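Local structure of 6b protein (Agrobacterium vitis, 3AQ2) at residues 82-86 with 191-197; 68-74 with 121-125; 54-58 with 185-189; 132-138 with 198-204. The protein probably disturbs plant cell proliferation as a toxin-like Agrobacterium protein with an ADP-ribosylation fold, apparently by acting on the host miRNA machinery. Residues are numbered along the deposited sequence.

Interaction 1. Residues 82-86 with 191-197; sequences RLLPS and DLIHYPI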
# COMPACT_ATOMS: atom_id res chain seq x y z
N ARG A 82 -1.94 8.94 7.90
CA ARG A 82 -2.50 7.59 7.94
C ARG A 82 -3.64 7.44 6.93
O ARG A 82 -4.76 7.05 7.29
CB ARG A 82 -2.96 7.24 9.35
CG ARG A 82 -2.67 5.81 9.72
CD ARG A 82 -3.13 5.50 11.14
NE ARG A 82 -2.54 6.40 12.12
CZ ARG A 82 -3.22 7.34 12.78
NH1 ARG A 82 -4.52 7.51 12.57
NH2 ARG A 82 -2.59 8.11 13.66
N LEU A 83 -3.35 7.77 5.68
CA LEU A 83 -4.31 7.64 4.59
C LEU A 83 -3.79 6.72 3.50
O LEU A 83 -2.58 6.62 3.29
CB LEU A 83 -4.63 9.00 3.98
CG LEU A 83 -5.18 10.07 4.92
CD1 LEU A 83 -5.18 11.45 4.27
CD2 LEU A 83 -6.58 9.70 5.40
N LEU A 84 -4.72 6.07 2.82
CA LEU A 84 -4.38 5.31 1.63
C LEU A 84 -5.25 5.82 0.47
O LEU A 84 -6.46 5.97 0.63
CB LEU A 84 -4.64 3.83 1.89
CG LEU A 84 -4.06 2.86 0.86
CD1 LEU A 84 -2.52 2.80 0.95
CD2 LEU A 84 -4.68 1.50 1.05
N PRO A 85 -4.62 6.12 -0.69
CA PRO A 85 -5.37 6.62 -1.85
C PRO A 85 -5.92 5.50 -2.72
O PRO A 85 -5.36 4.39 -2.75
CB PRO A 85 -4.31 7.37 -2.66
CG PRO A 85 -3.05 6.60 -2.41
CD PRO A 85 -3.17 6.02 -0.99
N SER A 86 -7.01 5.78 -3.43
CA SER A 86 -7.36 4.93 -4.56
C SER A 86 -6.38 5.23 -5.70
O SER A 86 -5.83 6.35 -5.80
CB SER A 86 -8.79 5.21 -5.04
OG SER A 86 -8.90 6.56 -5.46
N ASP A 191 -11.90 7.85 -2.18
CA ASP A 191 -10.62 7.95 -2.89
C ASP A 191 -9.45 8.25 -1.96
O ASP A 191 -8.29 8.17 -2.36
CB ASP A 191 -10.72 8.95 -4.03
CG ASP A 191 -11.64 8.46 -5.13
OD1 ASP A 191 -11.38 7.37 -5.69
OD2 ASP A 191 -12.64 9.15 -5.42
N LEU A 192 -9.77 8.59 -0.71
CA LEU A 192 -8.78 8.62 0.37
C LEU A 192 -9.42 8.03 1.62
O LEU A 192 -10.41 8.57 2.13
CB LEU A 192 -8.31 10.05 0.69
CG LEU A 192 -7.33 10.80 -0.20
CD1 LEU A 192 -7.16 12.20 0.36
CD2 LEU A 192 -5.98 10.10 -0.29
N ILE A 193 -8.85 6.93 2.10
CA ILE A 193 -9.37 6.26 3.29
C ILE A 193 -8.38 6.33 4.45
O ILE A 193 -7.17 6.44 4.24
CB ILE A 193 -9.75 4.78 3.00
CG1 ILE A 193 -8.53 3.95 2.55
CG2 ILE A 193 -10.86 4.72 1.94
CD1 ILE A 193 -8.80 2.44 2.50
N HIS A 194 -8.89 6.29 5.67
CA HIS A 194 -8.04 6.12 6.84
C HIS A 194 -7.47 4.69 6.84
O HIS A 194 -8.22 3.72 6.82
CB HIS A 194 -8.86 6.38 8.10
CG HIS A 194 -8.19 6.00 9.37
ND1 HIS A 194 -6.86 6.28 9.63
CD2 HIS A 194 -8.68 5.42 10.49
CE1 HIS A 194 -6.56 5.85 10.85
NE2 HIS A 194 -7.64 5.32 11.39
N TYR A 195 -6.14 4.58 6.84
CA TYR A 195 -5.49 3.27 6.71
C TYR A 195 -4.06 3.32 7.24
O TYR A 195 -3.34 4.28 6.96
CB TYR A 195 -5.48 2.85 5.23
CG TYR A 195 -5.17 1.39 4.99
CD1 TYR A 195 -6.21 0.47 4.81
CD2 TYR A 195 -3.85 0.93 4.95
CE1 TYR A 195 -5.94 -0.88 4.60
CE2 TYR A 195 -3.56 -0.42 4.74
CZ TYR A 195 -4.62 -1.31 4.56
OH TYR A 195 -4.34 -2.65 4.35
N PRO A 196 -3.64 2.30 8.03
CA PRO A 196 -2.30 2.38 8.61
C PRO A 196 -1.21 2.22 7.56
O PRO A 196 -1.29 1.33 6.71
CB PRO A 196 -2.26 1.19 9.58
CG PRO A 196 -3.71 0.79 9.78
CD PRO A 196 -4.34 1.07 8.45
N ILE A 197 -0.22 3.09 7.63
CA ILE A 197 0.93 3.04 6.74
C ILE A 197 2.14 2.60 7.56
O ILE A 197 2.42 3.19 8.60
CB ILE A 197 1.19 4.42 6.08
CG1 ILE A 197 -0.08 4.95 5.38
CG2 ILE A 197 2.39 4.35 5.11
CD1 ILE A 197 -0.67 4.02 4.30
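Strands 83-85 and 192-194, within residues 82-86 and 191-197, pair as a two-stranded antiparallel ribbon, the strand axes 4.6 Å apart at closest and their directions 150° from one another. Leu-84 and Ile-193 form the hydrogen-bonded pair, with Leu-84 N to Ile-193 O at 2.9 Å and Ile-193 N to Leu-84 O at 3.0 Å. The ladder goes on at one end with Ser-86 N to Asp-191 O (2.9 Å) and at the other with Tyr-195 N to Arg-82 O (2.9 Å). Arg-82 closes the preceding helix 72-81 in a Schellman motif, its positive phi turning the chain straight into the strand; its carbonyl O also accepts from His-194 ND1 at 3.2 Å. At the far end Ser-86 OG donates to Asp-191 OD1 over 2.6 Å. Leu-84 has the largest area covered here: its CB meets Tyr-195 CB at 3.6 Å and Ile-193 CG1 at 3.9 Å, while its CD2 sits over the Tyr-195 ring, 4.0 Å from the centroid, a CH-pi contact. Pro-85 and Leu-192 share the other face, CB to CD2 4.0 Å. That face meets helix 72-81, Pro-85 touching Cys-78 and Leu-192 touching Leu-77. Leu-84 and Ile-197 pack on strand 133-137, and Tyr-195, whose OH is hydrogen-bonded to Leu-138 O, lies against Leu-59 of strand 58-60.

Interaction 2. Residues 68-74 with 121-125; sequences VYVDEVT and FVNYH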
# COMPACT_ATOMS: atom_id res chain seq x y z
N VAL A 68 2.14 0.44 -2.40
CA VAL A 68 1.23 1.28 -3.19
C VAL A 68 2.07 2.45 -3.69
O VAL A 68 2.56 3.26 -2.91
CB VAL A 68 -0.00 1.76 -2.38
CG1 VAL A 68 -0.84 2.71 -3.22
CG2 VAL A 68 -0.84 0.56 -1.93
N TYR A 69 2.27 2.49 -5.01
CA TYR A 69 3.13 3.50 -5.61
C TYR A 69 2.41 4.84 -5.78
O TYR A 69 1.22 4.89 -6.14
CB TYR A 69 3.71 2.97 -6.93
CG TYR A 69 4.69 1.85 -6.64
CD1 TYR A 69 4.29 0.50 -6.67
CD2 TYR A 69 5.99 2.14 -6.24
CE1 TYR A 69 5.19 -0.52 -6.36
CE2 TYR A 69 6.90 1.13 -5.93
CZ TYR A 69 6.50 -0.19 -5.99
OH TYR A 69 7.42 -1.16 -5.66
N VAL A 70 3.12 5.93 -5.48
CA VAL A 70 2.52 7.27 -5.43
C VAL A 70 3.56 8.34 -5.83
O VAL A 70 4.75 8.03 -5.97
CB VAL A 70 1.99 7.61 -4.00
CG1 VAL A 70 0.89 6.64 -3.57
CG2 VAL A 70 3.14 7.58 -2.97
N ASP A 71 3.10 9.57 -6.02
CA ASP A 71 3.99 10.71 -6.21
C ASP A 71 4.44 11.26 -4.84
O ASP A 71 3.89 10.85 -3.81
CB ASP A 71 3.25 11.78 -6.99
CG ASP A 71 2.03 12.25 -6.26
OD1 ASP A 71 0.99 11.55 -6.32
OD2 ASP A 71 2.11 13.30 -5.60
N GLU A 72 5.41 12.17 -4.80
CA GLU A 72 5.93 12.59 -3.48
C GLU A 72 4.92 13.38 -2.66
O GLU A 72 4.85 13.22 -1.45
CB GLU A 72 7.27 13.34 -3.53
CG GLU A 72 7.97 13.33 -2.15
CD GLU A 72 9.28 14.10 -2.07
OE1 GLU A 72 9.76 14.62 -3.10
OE2 GLU A 72 9.83 14.18 -0.94
N VAL A 73 4.11 14.20 -3.32
CA VAL A 73 3.09 14.98 -2.59
C VAL A 73 2.09 14.04 -1.91
O VAL A 73 1.79 14.18 -0.72
CB VAL A 73 2.40 16.02 -3.50
CG1 VAL A 73 1.25 16.71 -2.75
CG2 VAL A 73 3.41 17.05 -3.96
N THR A 74 1.63 13.04 -2.66
CA THR A 74 0.71 12.04 -2.13
C THR A 74 1.37 11.22 -1.02
O THR A 74 0.74 10.92 -0.00
CB THR A 74 0.19 11.14 -3.26
OG1 THR A 74 -0.53 11.96 -4.19
CG2 THR A 74 -0.73 10.04 -2.74
N PHE A 121 -7.66 8.64 -7.05
CA PHE A 121 -6.86 9.74 -6.50
C PHE A 121 -5.50 9.83 -7.18
O PHE A 121 -5.05 10.91 -7.57
CB PHE A 121 -6.66 9.56 -5.00
CG PHE A 121 -6.11 10.77 -4.30
CD1 PHE A 121 -4.74 10.93 -4.11
CD2 PHE A 121 -6.96 11.77 -3.83
CE1 PHE A 121 -4.23 12.06 -3.46
CE2 PHE A 121 -6.46 12.90 -3.18
CZ PHE A 121 -5.10 13.05 -2.99
N VAL A 122 -4.85 8.67 -7.28
CA VAL A 122 -3.61 8.51 -8.01
C VAL A 122 -3.98 7.95 -9.38
O VAL A 122 -4.79 7.02 -9.49
CB VAL A 122 -2.68 7.52 -7.26
CG1 VAL A 122 -1.55 7.02 -8.17
CG2 VAL A 122 -2.11 8.20 -6.03
N ASN A 123 -3.38 8.51 -10.42
CA ASN A 123 -3.67 8.06 -11.78
C ASN A 123 -2.35 7.88 -12.51
O ASN A 123 -1.71 8.87 -12.92
CB ASN A 123 -4.58 9.08 -12.48
CG ASN A 123 -4.91 8.70 -13.90
OD1 ASN A 123 -4.33 7.77 -14.48
ND2 ASN A 123 -5.85 9.43 -14.50
N TYR A 124 -1.94 6.63 -12.69
CA TYR A 124 -0.61 6.32 -13.24
C TYR A 124 -0.48 6.66 -14.71
O TYR A 124 0.63 6.67 -15.25
CB TYR A 124 -0.27 4.84 -13.03
CG TYR A 124 -0.25 4.44 -11.57
CD1 TYR A 124 -1.09 3.43 -11.09
CD2 TYR A 124 0.62 5.06 -10.67
CE1 TYR A 124 -1.07 3.05 -9.74
CE2 TYR A 124 0.65 4.67 -9.32
CZ TYR A 124 -0.20 3.66 -8.87
OH TYR A 124 -0.17 3.28 -7.53
N HIS A 125 -1.60 6.96 -15.36
CA HIS A 125 -1.60 7.23 -16.80
C HIS A 125 -0.95 8.56 -17.17
O HIS A 125 -0.62 8.79 -18.34
CB HIS A 125 -3.01 7.04 -17.37
CG HIS A 125 -3.49 5.63 -17.26
ND1 HIS A 125 -3.44 4.75 -18.32
CD2 HIS A 125 -3.92 4.91 -16.19
CE1 HIS A 125 -3.86 3.56 -17.92
NE2 HIS A 125 -4.15 3.63 -16.63
O HOH W 1 0.62 0.51 -6.51
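A very short hydrogen bond, 2.5 Å from Tyr-124 OH to the backbone O of Tyr-69, ties a loop side chain to a strand carbonyl. The same hydroxyl takes a hydrogen bond from water 1 (3.1 Å to Tyr-124 OH), which in turn accepts from Tyr-69 N at 3.0 Å, so the phenol reaches both backbone polar atoms of Tyr-69, one directly and one through water. Asn-87 ND2 is a further partner of that hydroxyl. The Tyr-124 ring lies beside the strand, its CE2 4.2 Å from Tyr-69 CB. Strand 66-70 is an outermost strand of its sheet, bonded to strand 133-137 through Val-68 and Val-70, and the loop 121-125, between helix 105-115 and strand 133-137, passes where this strand turns into helix 72-81. Asp-71 is the N-cap of that helix: its OD2 accepts from Thr-74 N at 3.0 Å, and its OD1 from Thr-74 OG1 at 2.6 Å. Thr-74, in the first turn of the helix, points its CA-to-CB bond toward the loop. Val-122 fills the corner, its CG2 4.0 Å from Thr-74 CG2 and 4.2 Å from Val-70 CG1, and the Phe-121 ring presents its edge to Thr-74, CE1 to OG1 3.8 Å.

Interaction 3. Residues 54-58 with 185-189; sequences YDDEY and REFQL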
# COMPACT_ATOMS: atom_id res chain seq x y z
N TYR A 54 -14.69 -0.62 16.36
CA TYR A 54 -14.06 -0.62 15.04
C TYR A 54 -15.03 -1.10 13.97
O TYR A 54 -15.98 -1.83 14.26
CB TYR A 54 -12.85 -1.54 15.03
CG TYR A 54 -11.68 -1.08 15.86
CD1 TYR A 54 -11.33 -1.76 17.03
CD2 TYR A 54 -10.91 0.02 15.48
CE1 TYR A 54 -10.25 -1.35 17.80
CE2 TYR A 54 -9.82 0.43 16.24
CZ TYR A 54 -9.49 -0.26 17.39
OH TYR A 54 -8.41 0.14 18.14
N ASP A 55 -14.78 -0.69 12.72
CA ASP A 55 -15.51 -1.29 11.59
C ASP A 55 -14.99 -2.70 11.29
O ASP A 55 -14.25 -3.27 12.11
CB ASP A 55 -15.55 -0.36 10.35
CG ASP A 55 -14.20 -0.23 9.63
OD1 ASP A 55 -13.26 -1.03 9.88
OD2 ASP A 55 -14.10 0.67 8.77
N ASP A 56 -15.36 -3.27 10.15
CA ASP A 56 -15.05 -4.68 9.91
C ASP A 56 -13.67 -4.94 9.27
O ASP A 56 -13.29 -6.10 9.11
CB ASP A 56 -16.15 -5.34 9.08
CG ASP A 56 -17.46 -5.45 9.83
OD1 ASP A 56 -17.44 -5.84 11.02
OD2 ASP A 56 -18.52 -5.14 9.23
N GLU A 57 -12.94 -3.89 8.92
CA GLU A 57 -11.68 -4.07 8.19
C GLU A 57 -10.51 -4.31 9.15
O GLU A 57 -10.34 -3.55 10.11
CB GLU A 57 -11.39 -2.86 7.29
CG GLU A 57 -10.25 -3.13 6.31
CD GLU A 57 -10.14 -2.09 5.19
OE1 GLU A 57 -10.85 -1.07 5.22
OE2 GLU A 57 -9.33 -2.33 4.26
N TYR A 58 -9.72 -5.34 8.89
CA TYR A 58 -8.58 -5.65 9.76
C TYR A 58 -7.34 -6.00 8.95
O TYR A 58 -7.45 -6.59 7.88
CB TYR A 58 -8.93 -6.79 10.73
CG TYR A 58 -9.26 -8.11 10.05
CD1 TYR A 58 -8.25 -8.98 9.68
CD2 TYR A 58 -10.58 -8.48 9.79
CE1 TYR A 58 -8.52 -10.19 9.05
CE2 TYR A 58 -10.87 -9.70 9.15
CZ TYR A 58 -9.83 -10.54 8.79
OH TYR A 58 -10.06 -11.76 8.16
N ARG A 185 -20.37 -6.24 5.07
CA ARG A 185 -19.40 -5.70 6.02
C ARG A 185 -19.34 -4.18 5.95
O ARG A 185 -19.64 -3.59 4.91
CB ARG A 185 -18.01 -6.28 5.78
CG ARG A 185 -17.91 -7.76 6.12
CD ARG A 185 -16.62 -8.36 5.62
NE ARG A 185 -16.55 -8.36 4.16
CZ ARG A 185 -15.57 -8.93 3.46
NH1 ARG A 185 -14.58 -9.55 4.08
NH2 ARG A 185 -15.59 -8.87 2.13
N GLU A 186 -18.95 -3.57 7.07
CA GLU A 186 -18.76 -2.12 7.11
C GLU A 186 -17.30 -1.78 6.91
O GLU A 186 -16.45 -2.21 7.68
CB GLU A 186 -19.23 -1.52 8.44
CG GLU A 186 -19.20 0.00 8.38
CD GLU A 186 -19.15 0.67 9.73
OE1 GLU A 186 -19.64 0.09 10.72
OE2 GLU A 186 -18.59 1.79 9.78
N PHE A 187 -17.04 -1.00 5.87
CA PHE A 187 -15.69 -0.52 5.61
C PHE A 187 -15.75 0.74 4.75
O PHE A 187 -16.78 1.07 4.16
CB PHE A 187 -14.83 -1.62 4.97
CG PHE A 187 -15.40 -2.20 3.70
CD1 PHE A 187 -15.24 -1.54 2.48
CD2 PHE A 187 -16.08 -3.41 3.73
CE1 PHE A 187 -15.76 -2.07 1.30
CE2 PHE A 187 -16.60 -3.96 2.55
CZ PHE A 187 -16.45 -3.29 1.34
N GLN A 188 -14.62 1.44 4.68
CA GLN A 188 -14.57 2.72 3.97
C GLN A 188 -14.53 2.55 2.46
O GLN A 188 -13.84 1.68 1.95
CB GLN A 188 -13.32 3.48 4.37
CG GLN A 188 -13.27 3.90 5.80
CD GLN A 188 -11.89 4.39 6.13
OE1 GLN A 188 -11.61 5.58 6.02
NE2 GLN A 188 -11.02 3.47 6.52
N LEU A 189 -15.28 3.41 1.78
CA LEU A 189 -15.23 3.51 0.33
C LEU A 189 -15.07 4.98 -0.04
O LEU A 189 -16.02 5.76 0.04
CB LEU A 189 -16.50 2.95 -0.30
CG LEU A 189 -16.61 1.44 -0.49
CD1 LEU A 189 -18.05 1.09 -0.88
CD2 LEU A 189 -15.64 0.96 -1.56
O HOH W 2 -12.44 0.73 6.53
O HOH W 3 -16.41 2.23 8.05
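Two hydrogen bonds join these loops directly, and both involve Asp-56 and Glu-186. Asp-56 N donates to Glu-186 O at 2.9 Å, and Glu-186 N returns a bond to the side chain, 2.7 Å to Asp-56 OD2, nearly straight at 175°. The backbone of Glu-186 is thus matched on both its polar atoms by one residue. Asp-55 bends its own loop: OD1 accepts from Glu-57 N at 3.0 Å, an Asx turn. Neither segment has regular secondary structure; 54-58 is a connection leading into strand 58-60, while the loop 185-189 runs toward strand 192-194, and the centre of the contact lies about 17 Å from the centre of the chain. Water fills the gap between them. Water 2 donates to Asp-55 OD2 (2.8 Å) and Glu-57 OE1 (2.7 Å) and accepts from Gln-188 N (2.9 Å) and Gln-188 NE2 (3.1 Å), four partners in all. Water 3 donates to Asp-55 OD2 at 2.9 Å and to Glu-186 OE2 at 2.8 Å. Asp-55 OD2 also accepts from Asn-45 ND2. Partners outside the two loops take up the carboxylates of Glu-57 (salt bridge to Arg-161, hydrogen bond to Ser-140) and Glu-186 (Ser-47 OG and Val-48 N). Gln-188 NE2 also donates to His-194 O.

Interaction 4. Residues 132-138 with 198-204; sequences GFFLAIL and VALGSCH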
# COMPACT_ATOMS: atom_id res chain seq x y z
N GLY A 132 6.98 7.62 -8.41
CA GLY A 132 8.36 7.85 -7.98
C GLY A 132 8.60 7.57 -6.51
O GLY A 132 9.75 7.49 -6.09
N PHE A 133 7.52 7.46 -5.74
CA PHE A 133 7.57 7.20 -4.29
C PHE A 133 6.65 6.03 -3.94
O PHE A 133 5.96 5.51 -4.81
CB PHE A 133 7.19 8.47 -3.52
CG PHE A 133 8.25 9.53 -3.60
CD1 PHE A 133 8.46 10.23 -4.79
CD2 PHE A 133 9.10 9.77 -2.52
CE1 PHE A 133 9.49 11.17 -4.90
CE2 PHE A 133 10.14 10.71 -2.62
CZ PHE A 133 10.32 11.42 -3.81
N PHE A 134 6.65 5.61 -2.68
CA PHE A 134 5.79 4.48 -2.31
C PHE A 134 5.31 4.58 -0.88
O PHE A 134 5.93 5.22 -0.03
CB PHE A 134 6.53 3.14 -2.49
CG PHE A 134 7.69 2.94 -1.53
CD1 PHE A 134 7.48 2.37 -0.26
CD2 PHE A 134 8.99 3.33 -1.89
CE1 PHE A 134 8.55 2.19 0.65
CE2 PHE A 134 10.07 3.14 -0.99
CZ PHE A 134 9.85 2.59 0.27
N LEU A 135 4.18 3.91 -0.65
CA LEU A 135 3.67 3.62 0.68
C LEU A 135 3.81 2.11 0.87
O LEU A 135 3.38 1.33 0.03
CB LEU A 135 2.18 4.01 0.76
CG LEU A 135 1.87 5.48 0.44
CD1 LEU A 135 0.37 5.70 0.33
CD2 LEU A 135 2.49 6.38 1.50
N ALA A 136 4.46 1.70 1.96
CA ALA A 136 4.56 0.29 2.31
C ALA A 136 3.47 -0.05 3.32
O ALA A 136 3.33 0.63 4.35
CB ALA A 136 5.95 -0.02 2.86
N ILE A 137 2.69 -1.09 3.01
CA ILE A 137 1.54 -1.44 3.84
C ILE A 137 1.49 -2.93 4.14
O ILE A 137 2.11 -3.74 3.44
CB ILE A 137 0.19 -1.06 3.16
CG1 ILE A 137 0.02 -1.81 1.82
CG2 ILE A 137 0.05 0.48 3.04
CD1 ILE A 137 -1.43 -1.76 1.30
N LEU A 138 0.76 -3.26 5.20
CA LEU A 138 0.25 -4.60 5.40
C LEU A 138 -1.21 -4.57 4.99
O LEU A 138 -1.96 -3.66 5.37
CB LEU A 138 0.42 -5.02 6.86
CG LEU A 138 1.89 -5.27 7.20
CD1 LEU A 138 2.10 -5.21 8.70
CD2 LEU A 138 2.38 -6.61 6.64
N VAL A 198 2.83 1.55 7.11
CA VAL A 198 4.01 1.08 7.82
C VAL A 198 5.18 2.04 7.59
O VAL A 198 5.83 2.50 8.54
CB VAL A 198 4.40 -0.35 7.41
CG1 VAL A 198 5.68 -0.79 8.14
CG2 VAL A 198 3.24 -1.31 7.70
N ALA A 199 5.43 2.35 6.32
CA ALA A 199 6.55 3.20 5.94
C ALA A 199 6.26 3.92 4.63
O ALA A 199 5.37 3.52 3.88
CB ALA A 199 7.83 2.37 5.80
N LEU A 200 7.01 4.98 4.36
CA LEU A 200 6.99 5.62 3.04
C LEU A 200 8.43 5.80 2.57
O LEU A 200 9.36 5.84 3.39
CB LEU A 200 6.23 6.95 3.04
CG LEU A 200 6.83 8.16 3.77
CD1 LEU A 200 6.41 9.47 3.10
CD2 LEU A 200 6.43 8.19 5.26
N GLY A 201 8.62 5.90 1.26
CA GLY A 201 9.98 6.06 0.76
C GLY A 201 9.99 6.47 -0.69
O GLY A 201 8.93 6.74 -1.28
N SER A 202 11.20 6.54 -1.24
CA SER A 202 11.43 6.90 -2.63
C SER A 202 11.75 5.66 -3.48
O SER A 202 12.31 4.68 -2.97
CB SER A 202 12.60 7.88 -2.70
OG SER A 202 12.94 8.15 -4.06
N CYS A 203 11.42 5.73 -4.78
CA CYS A 203 11.78 4.71 -5.75
C CYS A 203 13.05 5.08 -6.53
O CYS A 203 13.51 4.31 -7.37
CB CYS A 203 10.63 4.46 -6.74
SG CYS A 203 9.16 3.86 -5.90
N HIS A 204 13.59 6.25 -6.24
CA HIS A 204 14.78 6.76 -6.93
C HIS A 204 16.01 6.30 -6.17
O HIS A 204 16.66 7.08 -5.46
CB HIS A 204 14.70 8.28 -7.06
CG HIS A 204 13.46 8.74 -7.76
ND1 HIS A 204 13.18 8.39 -9.06
CD2 HIS A 204 12.40 9.46 -7.31
CE1 HIS A 204 12.01 8.90 -9.40
NE2 HIS A 204 11.52 9.56 -8.36
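Phe-134, Val-198 and Gly-201 bury the most surface where strands 133-137 and 199-202 run side by side, antiparallel and central in a mixed four-stranded sheet of this ADP-ribosylation fold. The axes come within 4.7 Å at 160°. Phe-134 and Gly-201 form a hydrogen-bonded pair, Phe-134 N to Gly-201 O 2.9 Å and Gly-201 N to Phe-134 O 3.1 Å, and the Phe-134 ring folds across its partner, with Gly-201 CA 3.8 Å from the ring centroid in a CH-pi contact. A CB on Gly-201 would fall 2.5 Å from Phe-134 CZ, so the missing side chain makes room for the ring. Cys-203 SG stands at the edge of that same ring, 5.4 Å from its centroid. Val-198 lies at the other end, in a classic beta bulge: it and Ala-199 both face Ala-136, whose O accepts from Val-198 N at 3.0 Å and only weakly from Ala-199 N at 3.4 Å. Val-198 touches Ala-30 and Phe-34 of helix 20-38, which also packs on Ala-136, on the face that carries Phe-134. Phe-133 is on the face with Leu-135 and Leu-200; beyond the strand end the His-204 ring turns its edge to it, offset, centroids 5.9 Å apart, planes at 77°.

Interactions 1, 2 and 4 form one continuous block, their centres 11 to 13 Å apart. Interactions 2 and 4 share a sheet, strand 66-70 bonding to 133-137 through Val-70 O to Phe-133 N (2.8 Å) and Val-68 O to Leu-135 N (2.9 Å). Interaction 1 meets the loop of interaction 2 at Ser-86 O to Val-122 N (2.9 Å), and meets interaction 4 where Tyr-195 OH lies 2.8 Å from Leu-138 O. Interaction 3 is peripheral: it touches interaction 1, Gln-188 NE2 lying 2.8 Å from His-194 O, but its centre is about 24 Å from those of interactions 2 and 4. Segment 191-197 touches both the outlying loops, through His-194 O, and strand 133-137, through Ile-197.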